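Side-chain contacts in carboxylase (Deinococcus radiodurans, PDB 5H80), which probably catalyses, through its biotin carboxylase domain, the ATP-dependent carboxylation of carrier-bound biotin within a single-chain bacterial carboxylase: residues 328-333 with 401-406; 367-372 with 435-440; 251-256 with 362-367. All blocks are in the same frame, centred on the assembly; numbering follows the deposited sequence.

Contact 1 of 3, residues 328-333 with 401-406; sequences TEEWCG and GVRVDT. With EDO (1,2-ethanediol), chain G.
With its CG anti to the backbone N (chi1 157°) and every later torsion near trans, Arg-403 reaches straight out from strand 402-406 to the carboxylates of Glu-329 and Glu-330 on helix 325-332. Glu-330 bends to meet it: CG lies beside its own backbone N and the chain turns again at chi2, which brings OE2 to Arg-403 NH1. That bond, 2.8 Å between NH1 and OE2, uses the anti lone pair of the oxygen, and the carboxylate plane is turned 83° from that of the guanidinium, which it meets at the edge. Glu-329 is held end-on instead, its single OE1 accepting from Arg-403 NH1 at 2.8 Å and from Arg-403 NH2 at 3.0 Å. Within the strand, Asp-405 takes the remaining side of the group: Arg-403 NE gives an almost straight bond to OD1 of Asp-405 (2.7 Å), and NH2 reaches its OD2. All three acids therefore lie at the guanidinium edge, near its plane, fixing its rotation. Arginine suits this buried place because its flat cation can serve several acceptors at once; a leucine here would probably leave three neighbouring carboxylates without their shared positive charge and Glu-330 freer to turn. Arg-46 forms a salt bridge with the other oxygen of Glu-329, while Pro-400 of the second subunit packs on Arg-403 and Asp-405. An ethanediol, probably from the crystallisation liquor, donates to Glu-330 OE2. The arrangement is a salt-bridge network centred on one arginine, joining a helix to the strand that is outermost within this chain's antiparallel sheet, beside the subunit interface.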
loop_
_atom_site.group_PDB
_atom_site.type_symbol
_atom_site.label_atom_id
_atom_site.label_comp_id
_atom_site.label_asym_id
_atom_site.label_seq_id
_atom_site.Cartn_x
_atom_site.Cartn_y
_atom_site.Cartn_z
ATOM N N THR A 328 7.050 -5.156 8.446
ATOM C CA THR A 328 7.473 -6.362 7.881
ATOM C C THR A 328 6.557 -6.756 6.770
ATOM O O THR A 328 7.014 -7.177 5.726
ATOM C CB THR A 328 7.417 -7.471 8.967
ATOM O OG1 THR A 328 8.374 -7.153 9.983
ATOM C CG2 THR A 328 7.691 -8.839 8.432
ATOM N N GLU A 329 5.257 -6.612 7.005
ATOM C CA GLU A 329 4.242 -6.879 5.936
ATOM C C GLU A 329 4.600 -6.100 4.684
ATOM O O GLU A 329 4.581 -6.673 3.584
ATOM C CB GLU A 329 2.826 -6.490 6.478
ATOM C CG GLU A 329 2.322 -7.514 7.507
ATOM C CD GLU A 329 0.804 -7.372 7.788
ATOM O OE1 GLU A 329 0.275 -6.260 7.637
ATOM O OE2 GLU A 329 0.158 -8.360 8.115
ATOM N N GLU A 330 4.823 -4.820 4.757
ATOM C CA GLU A 330 5.002 -4.017 3.538
ATOM C C GLU A 330 6.408 -4.261 2.920
ATOM O O GLU A 330 6.540 -4.289 1.639
ATOM C CB GLU A 330 4.715 -2.558 3.860
ATOM C CG GLU A 330 3.286 -2.132 4.242
ATOM C CD GLU A 330 2.317 -2.601 3.317
ATOM O OE1 GLU A 330 2.484 -2.320 2.088
ATOM O OE2 GLU A 330 1.454 -3.354 3.696
ATOM N N TRP A 331 7.457 -4.340 3.739
ATOM C CA TRP A 331 8.766 -4.742 3.251
ATOM C C TRP A 331 8.738 -6.106 2.526
ATOM O O TRP A 331 9.272 -6.218 1.381
ATOM C CB TRP A 331 9.808 -4.723 4.385
ATOM C CG TRP A 331 11.177 -5.098 3.975
ATOM C CD1 TRP A 331 11.847 -4.771 2.763
ATOM C CD2 TRP A 331 12.054 -5.871 4.714
ATOM N NE1 TRP A 331 13.099 -5.287 2.777
ATOM C CE2 TRP A 331 13.284 -5.936 3.993
ATOM C CE3 TRP A 331 12.000 -6.443 6.025
ATOM C CZ2 TRP A 331 14.404 -6.573 4.491
ATOM C CZ3 TRP A 331 13.072 -7.127 6.472
ATOM C CH2 TRP A 331 14.312 -7.210 5.703
ATOM N N CYS A 332 8.184 -7.155 3.152
ATOM C CA CYS A 332 8.266 -8.538 2.696
ATOM C C CYS A 332 7.168 -8.857 1.659
ATOM O O CYS A 332 7.259 -9.860 0.963
ATOM C CB CYS A 332 8.196 -9.512 3.860
ATOM S SG CYS A 332 9.638 -9.434 4.988
ATOM N N GLY A 333 6.091 -8.053 1.587
ATOM C CA GLY A 333 4.891 -8.367 0.807
ATOM C C GLY A 333 4.216 -9.612 1.281
ATOM O O GLY A 333 4.254 -10.660 0.597
ATOM N N GLY A 401 3.132 3.835 -1.954
ATOM C CA GLY A 401 4.088 3.646 -0.892
ATOM C C GLY A 401 3.661 4.064 0.476
ATOM O O GLY A 401 4.513 4.163 1.354
ATOM N N VAL A 402 2.373 4.368 0.708
ATOM C CA VAL A 402 1.938 4.744 2.046
ATOM C C VAL A 402 0.795 3.793 2.429
ATOM O O VAL A 402 -0.108 3.563 1.656
ATOM C CB VAL A 402 1.380 6.222 1.982
ATOM C CG1 VAL A 402 0.485 6.561 3.174
ATOM C CG2 VAL A 402 2.508 7.144 1.747
ATOM N N ARG A 403 0.743 3.377 3.691
ATOM C CA ARG A 403 -0.361 2.589 4.220
ATOM C C ARG A 403 -0.622 3.157 5.621
ATOM O O ARG A 403 0.331 3.368 6.384
ATOM C CB ARG A 403 0.075 1.132 4.391
ATOM C CG ARG A 403 -0.721 0.333 5.410
ATOM C CD ARG A 403 -0.276 -1.103 5.474
ATOM N NE ARG A 403 -0.939 -1.800 6.568
ATOM C CZ ARG A 403 -0.693 -3.113 6.844
ATOM N NH1 ARG A 403 0.181 -3.855 6.127
ATOM N NH2 ARG A 403 -1.343 -3.725 7.870
ATOM N N VAL A 404 -1.901 3.297 5.972
ATOM C CA VAL A 404 -2.291 3.790 7.303
ATOM C C VAL A 404 -3.290 2.854 7.976
ATOM O O VAL A 404 -4.359 2.646 7.444
ATOM C CB VAL A 404 -2.909 5.202 7.249
ATOM C CG1 VAL A 404 -3.298 5.672 8.666
ATOM C CG2 VAL A 404 -1.952 6.237 6.668
ATOM N N ASP A 405 -2.932 2.365 9.174
ATOM C CA ASP A 405 -3.770 1.480 9.966
ATOM C C ASP A 405 -4.279 2.334 11.179
ATOM O O ASP A 405 -3.480 2.806 12.046
ATOM C CB ASP A 405 -3.084 0.173 10.486
ATOM C CG ASP A 405 -2.796 -0.843 9.395
ATOM O OD1 ASP A 405 -2.692 -0.442 8.189
ATOM O OD2 ASP A 405 -2.759 -2.035 9.688
ATOM N N THR A 406 -5.602 2.485 11.239
ATOM C CA THR A 406 -6.266 3.304 12.276
ATOM C C THR A 406 -7.669 2.657 12.589
ATOM O O THR A 406 -8.141 1.744 11.962
ATOM C CB THR A 406 -6.332 4.791 11.847
ATOM O OG1 THR A 406 -6.797 5.715 12.891
ATOM C CG2 THR A 406 -7.179 4.954 10.594
HETATM C C1 EDO G . -0.508 -6.048 3.515
HETATM O O1 EDO G . 0.713 -5.803 2.792
HETATM C C2 EDO G . -0.817 -7.490 3.761
HETATM O O2 EDO G . -0.774 -8.045 2.429
#

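Contact 2 of 3, residues 367-372 with 435-440; sequences QAVQAR and PGLLRQ
Leu-437 of helix 434-446 points its side chain at strand 367-374, where it meets Gln-367, Ala-368 and Val-369. Its CB lies against the amide end of Gln-367, 3.6 Å from OE1, a van der Waals contact alongside the glutamine chain, and the two side chains run past each other in opposite directions. CG is anti to the backbone N (chi1 180°), which carries the branch point away from the helix and up to Val-369, whose CG1 lies 3.9 Å from CG of Leu-437. From there the fork divides. CD1 lies more loosely, 4.1 Å from both CG1 of Val-369 and the carbonyl O of Gln-367. CD2 goes deeper, between the side chains of Gln-367 and Val-369, touching OE1 of the one and CB of the other, and comes down on the strand backbone, 3.7 Å from the carbonyl C of Ala-368. Ala-368 turns its own methyl to the other side of the strand, so the leucine meets main chain at this point. Leucine suits the place because its fork, one carbon out from CB, can straddle side chain and main chain. Gln-367 can line an apolar contact because its NE2 is engaged, donating to the carbonyl O of Ala-433 and to Asp-431 just ahead of the helix. The short segments have axes 9.0 Å apart at an angle of 39°, the helix lying over one face of the antiparallel sheet. In that sheet strand 367-374 runs between strands 264-270 and 421-429; Phe-269 of the former touches both Val-369 and Leu-438, and Val-469 and Gln-470 of helix 467-471 also touch Leu-438.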
loop_
_atom_site.group_PDB
_atom_site.type_symbol
_atom_site.label_atom_id
_atom_site.label_comp_id
_atom_site.label_asym_id
_atom_site.label_seq_id
_atom_site.Cartn_x
_atom_site.Cartn_y
_atom_site.Cartn_z
ATOM N N GLN A 367 12.623 -1.290 1.542
ATOM C CA GLN A 367 12.816 -0.799 2.927
ATOM C C GLN A 367 11.506 -0.228 3.296
ATOM O O GLN A 367 10.776 0.344 2.449
ATOM C CB GLN A 367 13.950 0.198 3.056
ATOM C CG GLN A 367 13.939 1.326 2.026
ATOM C CD GLN A 367 15.023 2.365 2.194
ATOM O OE1 GLN A 367 15.581 2.558 3.283
ATOM N NE2 GLN A 367 15.310 3.072 1.104
ATOM N N ALA A 368 11.227 -0.271 4.585
ATOM C CA ALA A 368 9.969 0.408 5.064
ATOM C C ALA A 368 10.155 0.907 6.513
ATOM O O ALA A 368 11.112 0.454 7.256
ATOM C CB ALA A 368 8.800 -0.519 4.975
ATOM N N VAL A 369 9.382 1.880 6.863
ATOM C CA VAL A 369 9.336 2.411 8.219
ATOM C C VAL A 369 7.852 2.664 8.633
ATOM O O VAL A 369 7.033 3.136 7.864
ATOM C CB VAL A 369 10.168 3.680 8.350
ATOM C CG1 VAL A 369 9.703 4.907 7.521
ATOM C CG2 VAL A 369 10.188 4.257 9.710
ATOM N N GLN A 370 7.584 2.459 9.917
ATOM C CA GLN A 370 6.340 2.806 10.539
ATOM C C GLN A 370 6.532 3.906 11.537
ATOM O O GLN A 370 7.520 3.876 12.315
ATOM C CB GLN A 370 5.717 1.599 11.298
ATOM C CG GLN A 370 4.504 1.966 12.239
ATOM C CD GLN A 370 3.737 0.770 12.705
ATOM O OE1 GLN A 370 2.854 0.257 12.007
ATOM N NE2 GLN A 370 4.016 0.301 13.899
ATOM N N ALA A 371 5.687 4.901 11.503
ATOM C CA ALA A 371 5.704 5.906 12.568
ATOM C C ALA A 371 4.347 5.781 13.370
ATOM O O ALA A 371 3.295 5.645 12.797
ATOM C CB ALA A 371 5.889 7.260 12.062
ATOM N N ARG A 372 4.434 5.780 14.722
ATOM C CA ARG A 372 3.209 5.813 15.517
ATOM C C ARG A 372 2.733 7.301 15.762
ATOM O O ARG A 372 3.434 8.130 16.449
ATOM C CB ARG A 372 3.580 5.135 16.818
ATOM C CG ARG A 372 4.094 3.640 16.661
ATOM C CD ARG A 372 4.046 2.844 18.011
ATOM N NE ARG A 372 4.736 1.524 17.944
ATOM C CZ ARG A 372 4.706 0.601 18.922
ATOM N NH1 ARG A 372 3.911 0.753 19.954
ATOM N NH2 ARG A 372 5.394 -0.519 18.820
ATOM N N PRO A 435 18.132 7.705 3.709
ATOM C CA PRO A 435 17.688 9.094 3.650
ATOM C C PRO A 435 16.443 9.335 2.767
ATOM O O PRO A 435 15.497 10.019 3.176
ATOM C CB PRO A 435 18.926 9.812 3.161
ATOM C CG PRO A 435 20.085 9.001 3.638
ATOM C CD PRO A 435 19.589 7.622 3.424
ATOM N N GLY A 436 16.390 8.665 1.641
ATOM C CA GLY A 436 15.217 8.710 0.735
ATOM C C GLY A 436 13.851 8.203 1.338
ATOM O O GLY A 436 12.770 8.855 1.238
ATOM N N LEU A 437 14.007 7.159 2.183
ATOM C CA LEU A 437 12.910 6.621 2.947
ATOM C C LEU A 437 12.453 7.642 4.042
ATOM O O LEU A 437 11.270 7.893 4.128
ATOM C CB LEU A 437 13.292 5.260 3.642
ATOM C CG LEU A 437 12.134 4.652 4.476
ATOM C CD1 LEU A 437 10.922 4.275 3.659
ATOM C CD2 LEU A 437 12.647 3.420 5.298
ATOM N N LEU A 438 13.376 8.230 4.790
ATOM C CA LEU A 438 13.022 9.215 5.766
ATOM C C LEU A 438 12.264 10.480 5.199
ATOM O O LEU A 438 11.356 10.989 5.823
ATOM C CB LEU A 438 14.249 9.604 6.514
ATOM C CG LEU A 438 14.880 8.425 7.207
ATOM C CD1 LEU A 438 16.191 9.024 7.581
ATOM C CD2 LEU A 438 14.107 7.944 8.447
ATOM N N ARG A 439 12.715 10.950 4.016
ATOM C CA ARG A 439 12.199 12.107 3.258
ATOM C C ARG A 439 10.759 11.733 2.868
ATOM O O ARG A 439 9.828 12.516 3.123
ATOM C CB ARG A 439 13.070 12.429 1.991
ATOM C CG ARG A 439 14.399 13.114 2.243
ATOM C CD ARG A 439 15.421 12.946 1.081
ATOM N NE ARG A 439 16.765 13.402 1.507
ATOM C CZ ARG A 439 17.930 12.900 1.039
ATOM N NH1 ARG A 439 17.926 11.940 0.119
ATOM N NH2 ARG A 439 19.120 13.374 1.495
ATOM N N GLN A 440 10.542 10.551 2.343
ATOM C CA GLN A 440 9.201 10.065 1.978
ATOM C C GLN A 440 8.268 9.997 3.149
ATOM O O GLN A 440 7.111 10.384 3.074
ATOM C CB GLN A 440 9.333 8.729 1.320
ATOM C CG GLN A 440 8.081 8.183 0.660
ATOM C CD GLN A 440 8.325 6.788 0.016
ATOM O OE1 GLN A 440 9.415 6.525 -0.525
ATOM N NE2 GLN A 440 7.315 5.900 0.066
#

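Contact 3 of 3, residues 251-256 with 362-367; sequences HLWERD and APPPGQ
Two successive prolines, Pro-363 and Pro-364, lie over one face of the Trp-253 indole. Pro-364 covers the six-membered ring: its CD sits 3.4 Å from that ring's centroid, only 6° off the normal, while its CG lies 3.5 Å from CZ3 of Trp-253. Pro-363 takes the five-membered ring, with its CA 3.9 Å from the centroid and its CB against CD1. Both are CH-pi contacts, and proline suits them well, since the carbons next to its nitrogen are somewhat electron-poor and its rigid ring presents their C-H bonds to the aromatic cloud. The carbonyl O of Ala-362 also comes close, 3.2 Å from CZ2 of Trp-253, approaching the ring obliquely. The indole N-H has its partner one residue earlier, in the carbonyl O of Ala-361, so the ring is held by a polar bond as well as by packing.

In the next shell, His-251 borders the opposite face of the indole, its CE1 3.4 Å above the plane toward the rim. The imidazole is itself fixed at two points: ND1 accepts from the backbone N of Trp-253 in the plane of its ring (3.0 Å), and NE2 is hydrogen-bonded to the carbonyl O of Pro-358. Trp-253 CG is placed beside its own backbone N (chi1 -60°), which swings the indole out toward the proline-rich loop. Ile-284 of helix 277-293 and Cys-332 of helix 325-332 add apolar contacts to the tryptophan, and Trp-331 packs on Pro-363. The arrangement is a pair of proline-tryptophan CH-pi contacts, by which the linker leading into strand 367-374 is laid against strand 249-256, at one side of the four-stranded antiparallel sheet of the ATP-binding region.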
loop_
_atom_site.group_PDB
_atom_site.type_symbol
_atom_site.label_atom_id
_atom_site.label_comp_id
_atom_site.label_asym_id
_atom_site.label_seq_id
_atom_site.Cartn_x
_atom_site.Cartn_y
_atom_site.Cartn_z
ATOM N N HIS A 251 10.956 -17.517 9.568
ATOM C CA HIS A 251 11.206 -16.165 9.914
ATOM C C HIS A 251 10.827 -15.231 8.747
ATOM O O HIS A 251 10.793 -15.633 7.585
ATOM C CB HIS A 251 12.591 -15.906 10.398
ATOM C CG HIS A 251 13.639 -15.941 9.300
ATOM N ND1 HIS A 251 13.937 -14.881 8.489
ATOM C CD2 HIS A 251 14.372 -16.978 8.824
ATOM C CE1 HIS A 251 14.903 -15.232 7.625
ATOM N NE2 HIS A 251 15.094 -16.506 7.762
ATOM N N LEU A 252 10.507 -14.035 9.117
ATOM C CA LEU A 252 10.347 -12.840 8.184
ATOM C C LEU A 252 11.436 -11.771 8.475
ATOM O O LEU A 252 11.134 -10.555 8.504
ATOM C CB LEU A 252 8.923 -12.274 8.131
ATOM C CG LEU A 252 7.834 -13.054 7.435
ATOM C CD1 LEU A 252 8.246 -13.434 5.997
ATOM C CD2 LEU A 252 7.526 -14.205 8.289
ATOM N N TRP A 253 12.688 -12.194 8.785
ATOM C CA TRP A 253 13.799 -11.323 9.027
ATOM C C TRP A 253 13.548 -10.412 10.242
ATOM O O TRP A 253 12.786 -10.781 11.145
ATOM C CB TRP A 253 14.200 -10.502 7.716
ATOM C CG TRP A 253 14.598 -11.502 6.606
ATOM C CD1 TRP A 253 15.821 -12.044 6.365
ATOM C CD2 TRP A 253 13.749 -11.933 5.546
ATOM N NE1 TRP A 253 15.771 -12.828 5.246
ATOM C CE2 TRP A 253 14.509 -12.803 4.733
ATOM C CE3 TRP A 253 12.365 -11.707 5.241
ATOM C CZ2 TRP A 253 13.962 -13.407 3.567
ATOM C CZ3 TRP A 253 11.816 -12.376 4.080
ATOM C CH2 TRP A 253 12.625 -13.121 3.274
ATOM N N GLU A 254 14.073 -9.205 10.211
ATOM C CA GLU A 254 14.155 -8.345 11.344
ATOM C C GLU A 254 13.436 -7.044 11.250
ATOM O O GLU A 254 13.178 -6.491 10.153
ATOM C CB GLU A 254 15.599 -8.109 11.762
ATOM C CG GLU A 254 16.447 -7.035 11.118
ATOM C CD GLU A 254 16.746 -7.237 9.619
ATOM O OE1 GLU A 254 16.559 -8.370 9.148
ATOM O OE2 GLU A 254 17.197 -6.234 9.066
ATOM N N ARG A 255 13.345 -6.365 12.404
ATOM C CA ARG A 255 12.893 -4.953 12.512
ATOM C C ARG A 255 13.726 -4.254 13.549
ATOM O O ARG A 255 14.245 -4.939 14.479
ATOM C CB ARG A 255 11.440 -4.846 12.998
ATOM C CG ARG A 255 10.340 -5.308 12.122
ATOM C CD ARG A 255 8.941 -5.310 12.737
ATOM N NE ARG A 255 8.730 -6.243 13.842
ATOM C CZ ARG A 255 8.106 -7.397 13.758
ATOM N NH1 ARG A 255 7.605 -7.877 12.598
ATOM N NH2 ARG A 255 7.946 -8.094 14.845
ATOM N N ASP A 256 13.939 -2.948 13.350
ATOM C CA ASP A 256 14.710 -2.142 14.275
ATOM C C ASP A 256 13.807 -1.092 14.822
ATOM O O ASP A 256 13.273 -0.247 14.086
ATOM C CB ASP A 256 15.895 -1.566 13.643
ATOM C CG ASP A 256 16.870 -0.847 14.601
ATOM O OD1 ASP A 256 16.458 0.107 15.282
ATOM O OD2 ASP A 256 18.048 -1.294 14.532
ATOM N N ALA A 362 18.520 -14.636 1.918
ATOM C CA ALA A 362 18.786 -13.285 1.468
ATOM C C ALA A 362 17.571 -12.385 1.779
ATOM O O ALA A 362 16.419 -12.828 1.530
ATOM C CB ALA A 362 19.079 -13.248 -0.033
ATOM N N PRO A 363 17.788 -11.249 2.420
ATOM C CA PRO A 363 16.588 -10.400 2.717
ATOM C C PRO A 363 15.965 -9.758 1.458
ATOM O O PRO A 363 16.735 -9.549 0.466
ATOM C CB PRO A 363 17.075 -9.342 3.680
ATOM C CG PRO A 363 18.487 -9.590 4.019
ATOM C CD PRO A 363 19.004 -10.744 3.096
ATOM N N PRO A 364 14.653 -9.451 1.468
ATOM C CA PRO A 364 13.967 -8.746 0.404
ATOM C C PRO A 364 14.675 -7.369 0.122
ATOM O O PRO A 364 15.196 -6.687 1.010
ATOM C CB PRO A 364 12.543 -8.549 0.962
ATOM C CG PRO A 364 12.373 -9.681 1.912
ATOM C CD PRO A 364 13.755 -9.723 2.585
ATOM N N PRO A 365 14.657 -6.917 -1.151
ATOM C CA PRO A 365 15.035 -5.542 -1.422
ATOM C C PRO A 365 13.989 -4.548 -0.914
ATOM O O PRO A 365 12.895 -4.974 -0.517
ATOM C CB PRO A 365 15.033 -5.499 -2.967
ATOM C CG PRO A 365 13.962 -6.356 -3.302
ATOM C CD PRO A 365 14.107 -7.558 -2.349
ATOM N N GLY A 366 14.324 -3.274 -0.972
ATOM C CA GLY A 366 13.454 -2.204 -0.513
ATOM C C GLY A 366 13.532 -2.080 1.031
ATOM O O GLY A 366 14.433 -2.592 1.680
ATOM N N GLN A 367 12.623 -1.290 1.542
ATOM C CA GLN A 367 12.816 -0.799 2.927
ATOM C C GLN A 367 11.506 -0.228 3.296
ATOM O O GLN A 367 10.776 0.344 2.449
ATOM C CB GLN A 367 13.950 0.198 3.056
ATOM C CG GLN A 367 13.939 1.326 2.026
ATOM C CD GLN A 367 15.023 2.365 2.194
ATOM O OE1 GLN A 367 15.581 2.558 3.283
ATOM N NE2 GLN A 367 15.310 3.072 1.104
#

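In the fold
The three contacts gather on one side of the chain's centre. The centres of contacts 1 and 2 are about 11 Å apart, those of contacts 1 and 3 about 13 Å, and those of contacts 2 and 3 about 14 Å. Along the chain, contact 3 closes before contact 2 opens, and the two share Gln-367, while contact 1 interleaves with both. Contacts 1 and 2 reach the same antiparallel sheet. Helix 325-332 lies among all three: Trp-331 packs on Gln-367 and Ala-368, and Thr-328 is hydrogen-bonded to Arg-255. Contact 1 thus joins the ATP-binding and C-terminal regions, contact 3 lays the connecting loop against the ATP-binding sheet, and contact 2 packs helix on sheet within the C-terminal region.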